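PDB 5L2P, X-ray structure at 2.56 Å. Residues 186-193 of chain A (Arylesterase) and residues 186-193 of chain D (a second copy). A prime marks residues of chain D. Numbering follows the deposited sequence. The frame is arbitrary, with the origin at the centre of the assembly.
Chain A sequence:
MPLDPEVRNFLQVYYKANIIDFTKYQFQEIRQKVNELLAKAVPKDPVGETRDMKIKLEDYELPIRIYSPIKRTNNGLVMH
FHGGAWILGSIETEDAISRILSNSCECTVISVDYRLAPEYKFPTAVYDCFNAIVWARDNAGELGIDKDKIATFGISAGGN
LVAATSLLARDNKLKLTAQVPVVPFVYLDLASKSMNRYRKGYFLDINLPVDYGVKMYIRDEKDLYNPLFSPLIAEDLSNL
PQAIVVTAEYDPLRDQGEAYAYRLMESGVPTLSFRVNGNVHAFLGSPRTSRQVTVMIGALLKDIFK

Chain A, residues 186-193: VYLDLASK
Chain D (186-193) VYLDLASK

Two copies of the same loop meet here, and nearly everything in the contact occurs twice. Its strongest polar links are reciprocal tyrosine hydrogen bonds: Tyr187 OH donates to Leu188′ O at a very short 2.4 Å, and Tyr187′ OH donates to Leu188 O at 2.5 Å. Each carbonyl lies at the edge of the partner ring, near its plane, where a phenol proton can reach it. Tyrosine suits this place because one side chain supplies both a long-reaching donor and a broad apolar ring. Its CA-to-CB bond points toward the other stretch, and chi1 is t in both copies (-171° and -167°), with chi2 at 62°.

The backbone that offers those carbonyls is irregular, with no strand pairing. Leu188, chi1 t and chi2 p, sets its CA-to-CB bond sideways. Phi/psi runs near -130/-3 at Val186, -169/155 at Tyr187, -81/81 at Leu188, -83/113 at Asp189, -106/-12 at Leu190, -106/-22 at Ala191 and -71/159 at Ser192, before Lys193 enters a helix at -67/-45; the second copy stays within about 8° of each value. The stretches run neither parallel nor antiparallel, and their backbones come closest at Ser192: the CA atoms of Ser192 and Ser192′ are 4.1 Å apart, while Asp189 CA to Ala191′ CA is 6.2 Å and Ala191 CA to Asp189′ CA is 6.0 Å. A weak hydrogen bond from Asp189 N to Tyr187 O, 3.0 Å in each copy, spans Leu188.

Asp189 organises its own loop rather than bridging to the partner. With chi1 t and chi2 near 31°, its OD1 accepts from Ala191 N and from Ser192 N, both at 3.1 Å, while Ser192 OG donates to Asp189 OD2 at 2.5 Å. The primed loop repeats the set. Ser192, chi1 p at 83°, is also the N-cap of the following helix, its side chain capping a backbone N just past the stretch. The two carboxylates approach each other, Asp189 OD1 to Asp189′ OD1 being 4.3 Å, a like-charge proximity accompanied in each loop by these local donors.

Around this polar frame the packing is apolar. Leu190, chi1 m and chi2 t, has its CA-to-CB bond toward the partner and covers one face of its tyrosine: Leu190 CB sits 4.2 Å from the Tyr187′ ring centroid, and Leu190′ CG lies 4.2 Å from the Tyr187 centroid, more off-centre. Leu190 CD1 reaches Tyr187′ CE1 at 3.4 Å. The tyrosines also touch obliquely, Tyr187 CE2 to Tyr187′ CE2 at 4.2 Å.

Ala191, its CA-to-CB bond pointing toward the partner, presents just a methyl, which sits in the corner formed by ring and carboxylate: Ala191 CB is 3.5 Å from Asp189′ CG and 4.4 Å from Tyr187′ CD2. At the close backbone approach, Ser192 CB comes within 3.9 Å of Ser192′ CA. Together the stretches bury 519 Å², with the tyrosines contributing the most, about 100 Å² each. Val186 is out of reach, and the end of Lys193 leads away, its NZ hydrogen-bonded elsewhere in the structure.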

# COMPACT_ATOMS: atom_id res chain seq x y z
N VAL A 186 0.88 -4.51 -19.45
CA VAL A 186 -0.50 -4.58 -19.96
C VAL A 186 -1.16 -3.22 -20.18
O VAL A 186 -2.29 -3.16 -20.67
CB VAL A 186 -1.40 -5.39 -19.02
CG1 VAL A 186 -0.99 -6.84 -19.04
CG2 VAL A 186 -1.39 -4.86 -17.58
N TYR A 187 -0.48 -2.13 -19.84
CA TYR A 187 -1.10 -0.81 -19.86
C TYR A 187 -0.05 0.30 -19.70
O TYR A 187 1.02 0.08 -19.11
CB TYR A 187 -2.12 -0.70 -18.68
CG TYR A 187 -2.97 0.55 -18.72
CD1 TYR A 187 -3.82 0.78 -19.80
CD2 TYR A 187 -2.91 1.51 -17.71
CE1 TYR A 187 -4.57 1.94 -19.89
CE2 TYR A 187 -3.73 2.66 -17.76
CZ TYR A 187 -4.55 2.87 -18.87
OH TYR A 187 -5.36 3.99 -19.02
N LEU A 188 -0.36 1.49 -20.20
CA LEU A 188 0.44 2.68 -19.91
C LEU A 188 0.06 3.23 -18.55
O LEU A 188 -0.72 4.17 -18.43
CB LEU A 188 0.25 3.76 -20.99
CG LEU A 188 1.29 4.88 -20.96
CD1 LEU A 188 2.64 4.40 -21.55
CD2 LEU A 188 0.75 6.06 -21.74
N ASP A 189 0.59 2.62 -17.52
CA ASP A 189 0.29 3.01 -16.15
C ASP A 189 1.11 4.18 -15.68
O ASP A 189 2.30 4.06 -15.50
CB ASP A 189 0.56 1.81 -15.24
CG ASP A 189 0.41 2.13 -13.79
OD1 ASP A 189 -0.40 2.99 -13.40
OD2 ASP A 189 1.11 1.46 -13.02
N LEU A 190 0.47 5.32 -15.44
CA LEU A 190 1.14 6.49 -14.87
C LEU A 190 0.78 6.76 -13.41
O LEU A 190 1.46 7.55 -12.73
CB LEU A 190 0.80 7.71 -15.70
CG LEU A 190 1.13 7.59 -17.20
CD1 LEU A 190 0.73 8.85 -17.93
CD2 LEU A 190 2.60 7.27 -17.49
N ALA A 191 -0.24 6.09 -12.90
CA ALA A 191 -0.85 6.49 -11.64
C ALA A 191 -0.52 5.60 -10.45
O ALA A 191 -0.61 6.05 -9.32
CB ALA A 191 -2.35 6.62 -11.82
N SER A 192 -0.12 4.35 -10.68
CA SER A 192 0.07 3.41 -9.59
C SER A 192 1.27 3.72 -8.70
O SER A 192 2.18 4.42 -9.07
CB SER A 192 0.21 1.98 -10.10
OG SER A 192 1.54 1.70 -10.52
N LYS A 193 1.23 3.19 -7.49
CA LYS A 193 2.30 3.37 -6.54
C LYS A 193 3.59 2.66 -7.00
O LYS A 193 4.71 3.22 -6.88
CB LYS A 193 1.92 2.82 -5.17
CG LYS A 193 0.92 3.69 -4.47
CD LYS A 193 1.55 4.94 -3.88
CE LYS A 193 0.52 5.96 -3.48
NZ LYS A 193 1.26 7.11 -2.89
N VAL D 186 -7.03 13.19 -13.05
CA VAL D 186 -5.92 13.63 -13.92
C VAL D 186 -5.52 12.61 -14.97
O VAL D 186 -4.63 12.88 -15.77
CB VAL D 186 -4.66 13.96 -13.08
CG1 VAL D 186 -4.94 15.14 -12.15
CG2 VAL D 186 -4.17 12.76 -12.26
N TYR D 187 -6.11 11.42 -14.95
CA TYR D 187 -5.71 10.34 -15.81
C TYR D 187 -6.73 9.23 -15.87
O TYR D 187 -7.47 9.02 -14.95
CB TYR D 187 -4.37 9.76 -15.31
CG TYR D 187 -3.68 8.84 -16.30
CD1 TYR D 187 -3.28 9.32 -17.52
CD2 TYR D 187 -3.49 7.50 -16.01
CE1 TYR D 187 -2.65 8.48 -18.45
CE2 TYR D 187 -2.88 6.66 -16.91
CZ TYR D 187 -2.46 7.16 -18.13
OH TYR D 187 -1.90 6.31 -19.06
N LEU D 188 -6.78 8.52 -16.97
CA LEU D 188 -7.51 7.26 -17.09
C LEU D 188 -6.69 6.15 -16.45
O LEU D 188 -6.03 5.36 -17.11
CB LEU D 188 -7.85 6.91 -18.56
CG LEU D 188 -8.91 5.82 -18.70
CD1 LEU D 188 -10.32 6.34 -18.38
CD2 LEU D 188 -8.88 5.27 -20.12
N ASP D 189 -6.74 6.10 -15.13
CA ASP D 189 -6.02 5.14 -14.34
C ASP D 189 -6.79 3.83 -14.22
O ASP D 189 -7.87 3.79 -13.65
CB ASP D 189 -5.78 5.72 -12.95
CG ASP D 189 -5.28 4.68 -11.96
OD1 ASP D 189 -4.49 3.78 -12.38
OD2 ASP D 189 -5.68 4.80 -10.76
N LEU D 190 -6.24 2.74 -14.77
CA LEU D 190 -6.85 1.42 -14.68
C LEU D 190 -6.05 0.45 -13.79
O LEU D 190 -6.51 -0.68 -13.49
CB LEU D 190 -6.94 0.84 -16.07
CG LEU D 190 -7.65 1.63 -17.17
CD1 LEU D 190 -7.57 0.90 -18.51
CD2 LEU D 190 -9.09 1.94 -16.78
N ALA D 191 -4.86 0.86 -13.37
CA ALA D 191 -3.89 -0.11 -12.86
C ALA D 191 -3.61 0.09 -11.39
O ALA D 191 -3.12 -0.80 -10.74
CB ALA D 191 -2.59 -0.10 -13.71
N SER D 192 -3.90 1.24 -10.84
CA SER D 192 -3.60 1.51 -9.42
C SER D 192 -4.42 0.70 -8.44
O SER D 192 -5.50 0.20 -8.79
CB SER D 192 -3.79 2.99 -9.09
OG SER D 192 -5.16 3.31 -8.82
N LYS D 193 -3.91 0.60 -7.22
CA LYS D 193 -4.60 -0.13 -6.18
C LYS D 193 -5.88 0.57 -5.74
O LYS D 193 -6.91 -0.09 -5.50
CB LYS D 193 -3.71 -0.29 -4.98
CG LYS D 193 -2.60 -1.32 -5.22
CD LYS D 193 -3.13 -2.68 -4.95
CE LYS D 193 -2.06 -3.71 -5.12
NZ LYS D 193 -2.29 -4.23 -6.45